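PDB 6HU8: transcriptional regulator ComR from Streptococcus vestibularis F0396, which regulates competence in response to a signalling peptide of the ComRS system, probably by binding DNA through its helix-turn-helix domain. Local coordinates for residues I86-Y91 against V97-D102; E127-F132 against V165-F170; K12-C17 against K57-S62. All blocks are in the same frame, centred on the assembly; numbering follows the deposited sequence.

Contact 3 comes first along the chain and joins helix 3-17 to helix 49-59 in the N-terminal helix-turn-helix region of ComR. Contacts 1 and 2 follow in series within the tetratricopeptide-type part of the chain, their centres about 13 Å apart. They touch directly: helices 94-111 and 117-131 are consecutive, and L130 of the second packs on V97, K100 and L101 of the first. Contact 3 stands apart, its centre about 42 Å from that of contact 1 and about 35 Å from that of contact 2, with no atoms of it touching either. The three contacts thus sample two separate all-helical modules of one chain, the presumed DNA-binding head and the tetratricopeptide-type body.

Contact 1: I86-Y91 against V97-D102; sequences IKFPTY and VKQKLD
I86, near the end of helix 76-87, reaches K100 through its backbone: a water donates to I86 O at 3.0 Å and accepts from K100 NZ. Two residues on, F88 brings both its carbonyl and its ring to the contact. K100 NZ gives a hydrogen bond of 2.7 Å to F88 O, arriving nearly in line with the C=O bond at a C=O...N angle of 162°. The lysine chain, extended beyond CG, carries its ammonium past the phenyl group, running the opposite way, with F88 CD1 4.1 Å from K100 CD. The far end of the ring meets Q99, F88 CZ lying 3.8 Å from Q99 CB; the amide stands steeply to the ring, with OE1 in plane at its edge, while NE2 bonds to E95 O. T90 then turns its methyl to V97, at the start of segment 97-102, T90 CG2 coming 3.6 Å from V97 N and also touching K100 CD. T90 CB rests on V97 CG2. Together these contacts make a helical hairpin of the tetratricopeptide-type domain, in which the loop after helix 76-87 is tied back to helix 94-111 by a lysine bound to a main-chain carbonyl oxygen.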
loop_
_atom_site.group_PDB
_atom_site.type_symbol
_atom_site.label_atom_id
_atom_site.label_comp_id
_atom_site.label_asym_id
_atom_site.label_seq_id
_atom_site.Cartn_x
_atom_site.Cartn_y
_atom_site.Cartn_z
ATOM N N ILE A 86 -8.336 1.979 7.113
ATOM C CA ILE A 86 -7.311 2.630 6.306
ATOM C C ILE A 86 -7.251 4.133 6.564
ATOM O O ILE A 86 -6.183 4.742 6.474
ATOM C CB ILE A 86 -7.554 2.365 4.806
ATOM C CG1 ILE A 86 -7.469 0.861 4.523
ATOM C CG2 ILE A 86 -6.556 3.137 3.934
ATOM C CD1 ILE A 86 -7.403 0.513 3.065
ATOM N N LYS A 87 -8.403 4.711 6.903
ATOM C CA LYS A 87 -8.549 6.147 7.176
ATOM C C LYS A 87 -7.991 6.545 8.548
ATOM O O LYS A 87 -7.733 7.720 8.809
ATOM C CB LYS A 87 -10.028 6.554 7.089
ATOM C CG LYS A 87 -10.457 7.024 5.714
ATOM C CD LYS A 87 -11.968 6.923 5.524
ATOM C CE LYS A 87 -12.741 7.774 6.513
ATOM N NZ LYS A 87 -14.187 7.734 6.158
ATOM N N PHE A 88 -7.820 5.552 9.415
ATOM C CA PHE A 88 -7.376 5.741 10.796
ATOM C C PHE A 88 -5.874 6.085 10.884
ATOM O O PHE A 88 -5.023 5.236 10.599
ATOM C CB PHE A 88 -7.691 4.457 11.579
ATOM C CG PHE A 88 -7.639 4.606 13.071
ATOM C CD1 PHE A 88 -6.427 4.644 13.741
ATOM C CD2 PHE A 88 -8.810 4.665 13.811
ATOM C CE1 PHE A 88 -6.382 4.770 15.118
ATOM C CE2 PHE A 88 -8.772 4.786 15.189
ATOM C CZ PHE A 88 -7.552 4.841 15.843
ATOM N N PRO A 89 -5.534 7.333 11.268
ATOM C CA PRO A 89 -4.109 7.670 11.409
ATOM C C PRO A 89 -3.571 7.313 12.794
ATOM O O PRO A 89 -4.345 7.225 13.748
ATOM C CB PRO A 89 -4.089 9.184 11.189
ATOM C CG PRO A 89 -5.397 9.633 11.782
ATOM C CD PRO A 89 -6.398 8.500 11.532
ATOM N N THR A 90 -2.264 7.092 12.905
ATOM C CA THR A 90 -1.676 6.776 14.201
ATOM C C THR A 90 -0.668 7.831 14.635
ATOM O O THR A 90 -0.460 8.039 15.832
ATOM C CB THR A 90 -0.976 5.412 14.192
ATOM O OG1 THR A 90 -0.055 5.361 13.094
ATOM C CG2 THR A 90 -1.994 4.285 14.055
ATOM N N TYR A 91 -0.030 8.474 13.654
ATOM C CA TYR A 91 1.007 9.486 13.895
ATOM C C TYR A 91 2.217 8.920 14.638
ATOM O O TYR A 91 3.071 9.675 15.107
ATOM C CB TYR A 91 0.449 10.679 14.685
ATOM C CG TYR A 91 -0.789 11.291 14.085
ATOM C CD1 TYR A 91 -0.712 12.095 12.954
ATOM C CD2 TYR A 91 -2.041 11.067 14.655
ATOM C CE1 TYR A 91 -1.853 12.655 12.400
ATOM C CE2 TYR A 91 -3.181 11.619 14.111
ATOM C CZ TYR A 91 -3.087 12.412 12.986
ATOM O OH TYR A 91 -4.231 12.959 12.443
ATOM N N VAL A 97 -1.701 3.043 17.431
ATOM C CA VAL A 97 -1.175 1.882 16.734
ATOM C C VAL A 97 -1.861 0.613 17.232
ATOM O O VAL A 97 -2.271 -0.227 16.435
ATOM C CB VAL A 97 0.347 1.766 16.911
ATOM C CG1 VAL A 97 0.847 0.411 16.411
ATOM C CG2 VAL A 97 1.048 2.900 16.179
ATOM N N LYS A 98 -2.025 0.497 18.545
ATOM C CA LYS A 98 -2.733 -0.642 19.115
ATOM C C LYS A 98 -4.189 -0.675 18.659
ATOM O O LYS A 98 -4.729 -1.739 18.354
ATOM C CB LYS A 98 -2.675 -0.614 20.641
ATOM C CG LYS A 98 -3.535 -1.679 21.297
ATOM C CD LYS A 98 -4.357 -1.093 22.427
ATOM C CE LYS A 98 -5.341 -2.102 23.003
ATOM N NZ LYS A 98 -6.702 -1.965 22.411
ATOM N N GLN A 99 -4.822 0.494 18.632
ATOM C CA GLN A 99 -6.210 0.603 18.189
ATOM C C GLN A 99 -6.366 0.080 16.773
ATOM O O GLN A 99 -7.297 -0.658 16.485
ATOM C CB GLN A 99 -6.695 2.050 18.253
ATOM C CG GLN A 99 -7.328 2.437 19.570
ATOM C CD GLN A 99 -7.366 3.942 19.770
ATOM O OE1 GLN A 99 -8.419 4.568 19.646
ATOM N NE2 GLN A 99 -6.213 4.531 20.084
ATOM N N LYS A 100 -5.436 0.475 15.906
ATOM C CA LYS A 100 -5.463 0.096 14.500
ATOM C C LYS A 100 -5.215 -1.398 14.323
ATOM O O LYS A 100 -5.873 -2.044 13.512
ATOM C CB LYS A 100 -4.430 0.903 13.702
ATOM C CG LYS A 100 -4.682 0.910 12.198
ATOM C CD LYS A 100 -4.060 2.127 11.518
ATOM C CE LYS A 100 -4.210 2.060 10.001
ATOM N NZ LYS A 100 -3.695 3.291 9.328
ATOM N N LEU A 101 -4.267 -1.948 15.076
ATOM C CA LEU A 101 -4.007 -3.384 15.011
ATOM C C LEU A 101 -5.231 -4.169 15.486
ATOM O O LEU A 101 -5.544 -5.229 14.943
ATOM C CB LEU A 101 -2.770 -3.753 15.832
ATOM C CG LEU A 101 -1.451 -3.143 15.356
ATOM C CD1 LEU A 101 -0.404 -3.264 16.447
ATOM C CD2 LEU A 101 -0.970 -3.811 14.085
ATOM N N ASP A 102 -5.943 -3.638 16.478
ATOM C CA ASP A 102 -7.161 -4.297 16.939
ATOM C C ASP A 102 -8.239 -4.265 15.865
ATOM O O ASP A 102 -9.018 -5.210 15.739
ATOM C CB ASP A 102 -7.677 -3.662 18.228
ATOM C CG ASP A 102 -6.865 -4.079 19.443
ATOM O OD1 ASP A 102 -6.147 -5.103 19.359
ATOM O OD2 ASP A 102 -6.947 -3.388 20.482
HETATM O O HOH W 1 -3.537 3.283 6.708
#

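Contact 2: E127-F132 against V165-F170; sequences ENILSF and VIDYYF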
loop_
_atom_site.group_PDB
_atom_site.type_symbol
_atom_site.label_atom_id
_atom_site.label_comp_id
_atom_site.label_asym_id
_atom_site.label_seq_id
_atom_site.Cartn_x
_atom_site.Cartn_y
_atom_site.Cartn_z
ATOM N N GLU A 127 -0.673 -4.863 9.015
ATOM C CA GLU A 127 -0.297 -5.442 10.294
ATOM C C GLU A 127 1.222 -5.531 10.437
ATOM O O GLU A 127 1.761 -5.172 11.482
ATOM C CB GLU A 127 -0.924 -6.822 10.463
ATOM C CG GLU A 127 -0.794 -7.384 11.864
ATOM C CD GLU A 127 -1.180 -8.854 11.942
ATOM O OE1 GLU A 127 -2.010 -9.202 12.804
ATOM O OE2 GLU A 127 -0.644 -9.662 11.152
ATOM N N ASN A 128 1.903 -6.008 9.392
ATOM C CA ASN A 128 3.354 -6.155 9.426
ATOM C C ASN A 128 4.057 -4.800 9.616
ATOM O O ASN A 128 4.866 -4.645 10.522
ATOM C CB ASN A 128 3.853 -6.856 8.157
ATOM C CG ASN A 128 3.635 -8.377 8.192
ATOM O OD1 ASN A 128 3.102 -8.913 9.160
ATOM N ND2 ASN A 128 4.046 -9.070 7.126
ATOM N N ILE A 129 3.732 -3.819 8.780
ATOM C CA ILE A 129 4.319 -2.487 8.903
ATOM C C ILE A 129 4.008 -1.865 10.272
ATOM O O ILE A 129 4.923 -1.439 10.977
ATOM C CB ILE A 129 3.830 -1.527 7.781
ATOM C CG1 ILE A 129 4.294 -2.021 6.409
ATOM C CG2 ILE A 129 4.336 -0.098 8.022
ATOM C CD1 ILE A 129 3.745 -1.233 5.245
ATOM N N LEU A 130 2.729 -1.820 10.647
ATOM C CA LEU A 130 2.320 -1.222 11.925
ATOM C C LEU A 130 2.998 -1.852 13.137
ATOM O O LEU A 130 3.175 -1.196 14.163
ATOM C CB LEU A 130 0.812 -1.328 12.113
ATOM C CG LEU A 130 -0.079 -0.297 11.421
ATOM C CD1 LEU A 130 -1.502 -0.820 11.370
ATOM C CD2 LEU A 130 -0.026 1.052 12.139
ATOM N N SER A 131 3.373 -3.123 13.022
ATOM C CA SER A 131 3.973 -3.833 14.143
ATOM C C SER A 131 5.488 -3.991 13.999
ATOM O O SER A 131 6.144 -4.529 14.889
ATOM C CB SER A 131 3.329 -5.207 14.293
ATOM O OG SER A 131 3.779 -6.076 13.262
ATOM N N PHE A 132 6.032 -3.526 12.875
ATOM C CA PHE A 132 7.466 -3.635 12.577
ATOM C C PHE A 132 7.935 -5.078 12.440
ATOM O O PHE A 132 9.100 -5.388 12.710
ATOM C CB PHE A 132 8.309 -2.932 13.650
ATOM C CG PHE A 132 8.307 -1.435 13.542
ATOM C CD1 PHE A 132 7.328 -0.678 14.174
ATOM C CD2 PHE A 132 9.296 -0.777 12.820
ATOM C CE1 PHE A 132 7.332 0.706 14.078
ATOM C CE2 PHE A 132 9.301 0.606 12.722
ATOM C CZ PHE A 132 8.320 1.346 13.350
ATOM N N VAL A 165 0.352 -2.476 -1.502
ATOM C CA VAL A 165 1.441 -3.347 -1.940
ATOM C C VAL A 165 2.703 -2.496 -2.118
ATOM O O VAL A 165 3.813 -2.879 -1.721
ATOM C CB VAL A 165 1.099 -4.073 -3.265
ATOM C CG1 VAL A 165 2.325 -4.790 -3.811
ATOM C CG2 VAL A 165 -0.082 -5.047 -3.069
ATOM N N ILE A 166 2.523 -1.334 -2.727
ATOM C CA ILE A 166 3.637 -0.419 -2.970
ATOM C C ILE A 166 4.209 0.078 -1.637
ATOM O O ILE A 166 5.413 0.306 -1.511
ATOM C CB ILE A 166 3.200 0.774 -3.857
ATOM C CG1 ILE A 166 2.922 0.285 -5.278
ATOM C CG2 ILE A 166 4.277 1.876 -3.875
ATOM C CD1 ILE A 166 2.384 1.350 -6.211
ATOM N N ASP A 167 3.352 0.223 -0.633
ATOM C CA ASP A 167 3.837 0.536 0.706
ATOM C C ASP A 167 4.763 -0.585 1.226
ATOM O O ASP A 167 5.853 -0.311 1.756
ATOM C CB ASP A 167 2.657 0.749 1.654
ATOM C CG ASP A 167 2.971 1.717 2.767
ATOM O OD1 ASP A 167 4.137 2.166 2.866
ATOM O OD2 ASP A 167 2.040 2.026 3.539
ATOM N N TYR A 168 4.343 -1.841 1.052
ATOM C CA TYR A 168 5.135 -2.989 1.516
ATOM C C TYR A 168 6.476 -3.051 0.783
ATOM O O TYR A 168 7.511 -3.433 1.362
ATOM C CB TYR A 168 4.368 -4.299 1.313
ATOM C CG TYR A 168 4.738 -5.409 2.275
ATOM C CD1 TYR A 168 4.902 -5.153 3.636
ATOM C CD2 TYR A 168 4.896 -6.722 1.829
ATOM C CE1 TYR A 168 5.227 -6.172 4.521
ATOM C CE2 TYR A 168 5.212 -7.749 2.705
ATOM C CZ TYR A 168 5.380 -7.469 4.046
ATOM O OH TYR A 168 5.689 -8.487 4.912
ATOM N N TYR A 169 6.455 -2.679 -0.492
ATOM C CA TYR A 169 7.685 -2.597 -1.278
ATOM C C TYR A 169 8.657 -1.587 -0.649
ATOM O O TYR A 169 9.811 -1.923 -0.368
ATOM C CB TYR A 169 7.368 -2.233 -2.738
ATOM C CG TYR A 169 8.553 -1.660 -3.502
ATOM C CD1 TYR A 169 9.716 -2.414 -3.703
ATOM C CD2 TYR A 169 8.505 -0.373 -4.030
ATOM C CE1 TYR A 169 10.807 -1.889 -4.398
ATOM C CE2 TYR A 169 9.600 0.168 -4.724
ATOM C CZ TYR A 169 10.741 -0.599 -4.901
ATOM O OH TYR A 169 11.816 -0.080 -5.583
ATOM N N PHE A 170 8.195 -0.360 -0.405
ATOM C CA PHE A 170 9.038 0.653 0.239
ATOM C C PHE A 170 9.550 0.165 1.591
ATOM O O PHE A 170 10.704 0.419 1.964
ATOM C CB PHE A 170 8.275 1.972 0.399
ATOM C CG PHE A 170 7.957 2.635 -0.907
ATOM C CD1 PHE A 170 8.867 2.585 -1.961
ATOM C CD2 PHE A 170 6.762 3.301 -1.091
ATOM C CE1 PHE A 170 8.596 3.193 -3.178
ATOM C CE2 PHE A 170 6.484 3.918 -2.311
ATOM C CZ PHE A 170 7.397 3.852 -3.356
#
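The short helical segments 127-131 and 165-170 run in broadly the same direction, 42° apart with axes 10.7 Å from each other at closest approach. At that spacing side chains do the bridging, with I129 and Y168 facing each other where the backbones come nearest. Y168 spans the gap with its ring: CG lies anti to the backbone N, which sends the phenol toward helix 117-131 and carries its OH across to N128. That OH accepts a hydrogen bond from N128 ND2, 2.8 Å long with an N-H...O angle of 153°. The phenol oxygen lies close to the amide plane, where the N-H points, although amide and ring planes are inclined by 38°. N128 CB also sits 3.9 Å from Y168 CE1. The other amide atom, OD1, accepts from R138, and bonds at both ends fix which way round the buried amide is turned. Beside this polar link, I129 CG1 meets the edge of the Y168 ring near its plane, 4.2 Å from Y168 CD1. The isoleucine tip continues to the carboxylate of D167, I129 CD1 lying 3.9 Å from D167 CG. Just beyond, helix 117-131 finishes in a Schellman motif with F132 at positive phi. Helix 139-152 contributes Y145, whose ring meets that of Y168 edge-to-face, while helices 181-192 and 200-219 pack on I166 and F170; the contact therefore bridges two non-consecutive helices of the tetratricopeptide-type stack.

Contact 3: K12-C17 against K57-S62; sequences KTEREC and KRLGKS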
loop_
_atom_site.group_PDB
_atom_site.type_symbol
_atom_site.label_atom_id
_atom_site.label_comp_id
_atom_site.label_asym_id
_atom_site.label_seq_id
_atom_site.Cartn_x
_atom_site.Cartn_y
_atom_site.Cartn_z
ATOM N N LYS A 12 -10.011 -25.795 -12.256
ATOM C CA LYS A 12 -9.016 -26.780 -12.639
ATOM C C LYS A 12 -9.582 -27.805 -13.620
ATOM O O LYS A 12 -8.903 -28.188 -14.587
ATOM C CB LYS A 12 -8.461 -27.490 -11.401
ATOM C CG LYS A 12 -7.366 -28.516 -11.708
ATOM C CD LYS A 12 -6.628 -28.897 -10.435
ATOM C CE LYS A 12 -6.766 -30.374 -10.111
ATOM N NZ LYS A 12 -5.776 -31.206 -10.854
ATOM N N THR A 13 -10.812 -28.256 -13.374
ATOM C CA THR A 13 -11.414 -29.269 -14.240
ATOM C C THR A 13 -11.628 -28.720 -15.643
ATOM O O THR A 13 -11.352 -29.403 -16.630
ATOM C CB THR A 13 -12.746 -29.794 -13.671
ATOM O OG1 THR A 13 -12.485 -30.499 -12.457
ATOM C CG2 THR A 13 -13.411 -30.753 -14.645
ATOM N N GLU A 14 -12.072 -27.478 -15.739
ATOM C CA GLU A 14 -12.337 -26.893 -17.052
ATOM C C GLU A 14 -11.046 -26.590 -17.820
ATOM O O GLU A 14 -10.976 -26.791 -19.039
ATOM C CB GLU A 14 -13.168 -25.623 -16.910
ATOM C CG GLU A 14 -13.511 -24.964 -18.226
ATOM C CD GLU A 14 -14.429 -25.820 -19.079
ATOM O OE1 GLU A 14 -14.241 -25.839 -20.316
ATOM O OE2 GLU A 14 -15.338 -26.472 -18.510
ATOM N N ARG A 15 -10.036 -26.087 -17.111
ATOM C CA ARG A 15 -8.732 -25.859 -17.721
ATOM C C ARG A 15 -8.195 -27.156 -18.333
ATOM O O ARG A 15 -7.742 -27.174 -19.488
ATOM C CB ARG A 15 -7.735 -25.306 -16.690
ATOM C CG ARG A 15 -6.357 -25.015 -17.285
ATOM C CD ARG A 15 -5.362 -24.449 -16.281
ATOM N NE ARG A 15 -5.187 -25.297 -15.099
ATOM C CZ ARG A 15 -4.494 -26.433 -15.069
ATOM N NH1 ARG A 15 -3.925 -26.905 -16.173
ATOM N NH2 ARG A 15 -4.389 -27.120 -13.936
ATOM N N GLU A 16 -8.242 -28.234 -17.553
ATOM C CA GLU A 16 -7.733 -29.532 -18.001
ATOM C C GLU A 16 -8.574 -30.078 -19.136
ATOM O O GLU A 16 -8.053 -30.607 -20.105
ATOM C CB GLU A 16 -7.704 -30.530 -16.847
ATOM C CG GLU A 16 -6.519 -30.308 -15.914
ATOM C CD GLU A 16 -6.608 -31.124 -14.639
ATOM O OE1 GLU A 16 -7.647 -31.791 -14.422
ATOM O OE2 GLU A 16 -5.634 -31.086 -13.853
ATOM N N CYS A 17 -9.886 -29.924 -19.008
ATOM C CA CYS A 17 -10.812 -30.292 -20.067
ATOM C C CYS A 17 -10.389 -29.669 -21.399
ATOM O O CYS A 17 -10.510 -30.289 -22.441
ATOM C CB CYS A 17 -12.230 -29.844 -19.692
ATOM S SG CYS A 17 -13.528 -30.701 -20.572
ATOM N N LYS A 57 -12.567 -15.387 -18.847
ATOM C CA LYS A 57 -12.296 -14.964 -20.217
ATOM C C LYS A 57 -11.360 -15.957 -20.934
ATOM O O LYS A 57 -11.580 -16.294 -22.088
ATOM C CB LYS A 57 -11.696 -13.560 -20.248
ATOM C CG LYS A 57 -11.633 -12.968 -21.648
ATOM C CD LYS A 57 -10.816 -11.698 -21.699
ATOM C CE LYS A 57 -10.761 -11.138 -23.119
ATOM N NZ LYS A 57 -10.551 -9.655 -23.126
ATOM N N ARG A 58 -10.331 -16.436 -20.241
ATOM C CA ARG A 58 -9.351 -17.338 -20.865
ATOM C C ARG A 58 -9.978 -18.689 -21.204
ATOM O O ARG A 58 -9.576 -19.346 -22.165
ATOM C CB ARG A 58 -8.147 -17.535 -19.942
ATOM C CG ARG A 58 -7.310 -16.285 -19.686
ATOM C CD ARG A 58 -6.462 -15.847 -20.887
ATOM N NE ARG A 58 -5.531 -16.895 -21.322
ATOM C CZ ARG A 58 -5.461 -17.367 -22.565
ATOM N NH1 ARG A 58 -6.249 -16.875 -23.510
ATOM N NH2 ARG A 58 -4.589 -18.330 -22.868
ATOM N N LEU A 59 -10.971 -19.105 -20.417
ATOM C CA LEU A 59 -11.644 -20.393 -20.638
ATOM C C LEU A 59 -12.909 -20.291 -21.491
ATOM O O LEU A 59 -13.552 -21.299 -21.749
ATOM C CB LEU A 59 -11.999 -21.044 -19.301
ATOM C CG LEU A 59 -10.808 -21.445 -18.426
ATOM C CD1 LEU A 59 -11.284 -21.939 -17.066
ATOM C CD2 LEU A 59 -9.863 -22.470 -19.127
ATOM N N GLY A 60 -13.262 -19.080 -21.915
ATOM C CA GLY A 60 -14.410 -18.875 -22.782
ATOM C C GLY A 60 -15.728 -19.131 -22.065
ATOM O O GLY A 60 -16.713 -19.519 -22.685
ATOM N N LYS A 61 -15.724 -18.926 -20.749
ATOM C CA LYS A 61 -16.897 -19.151 -19.897
ATOM C C LYS A 61 -17.410 -17.846 -19.308
ATOM O O LYS A 61 -16.713 -16.822 -19.332
ATOM C CB LYS A 61 -16.548 -20.122 -18.768
ATOM C CG LYS A 61 -16.093 -21.475 -19.263
ATOM C CD LYS A 61 -17.254 -22.196 -19.936
ATOM C CE LYS A 61 -16.946 -23.643 -20.212
ATOM N NZ LYS A 61 -18.133 -24.293 -20.820
ATOM N N SER A 62 -18.619 -17.861 -18.758
ATOM C CA SER A 62 -19.021 -16.717 -17.936
ATOM C C SER A 62 -18.670 -17.056 -16.495
ATOM O O SER A 62 -18.539 -18.231 -16.148
ATOM C CB SER A 62 -20.508 -16.398 -18.081
ATOM O OG SER A 62 -21.273 -17.108 -17.122
#
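E14 reaches across to both L59 and K61, and its side chain can be followed outward from helix 3-17. E14 CB begins the contact against a methyl of L59, CD1, at 4.1 Å. CG, set anti to the backbone N (chi1 -179°), comes closer to the same methyl, 3.9 Å away, so the aliphatic part of the glutamate serves as an apolar surface while the two side chains slide past each other in opposite directions. The chain then bends at chi2 (66°), and the carboxylate carbon CD arrives 3.5 Å from K61 CE. OE1 is as near to that methylene, and OE2 lies slightly farther from it. The ammonium itself stays back: E14 OE1 and K61 NZ are 4.2 Å apart, beyond a salt bridge. OE1 instead accepts a hydrogen bond from Q18 NE2, one turn farther on, and that same amide nitrogen is bonded to L59 O, joining the two helix ends through a glutamine.

The second leucine methyl, L59 CD2, packs against the backbone of R15, 3.8 Å from R15 CA. The arginine head turns elsewhere, to a salt bridge with E41 and a hydrogen bond to M20 O, and L25 of helix 22-26 touches both R15 and L59. Helix 49-59 ends here in a Schellman motif, G60 taking the positive phi; the chain leaves the helix there, and the K61 side chain, bent at chi2, reaches over to E14.

Chemically, then, the first and fourth helices of the helix-turn-helix region meet through a buried leucine, with E14 and K61 at the more exposed side. Van der Waals packing does most of the work between the segments, and the E14-K61 attraction probably adds only a modest, solvent-weakened electrostatic contribution.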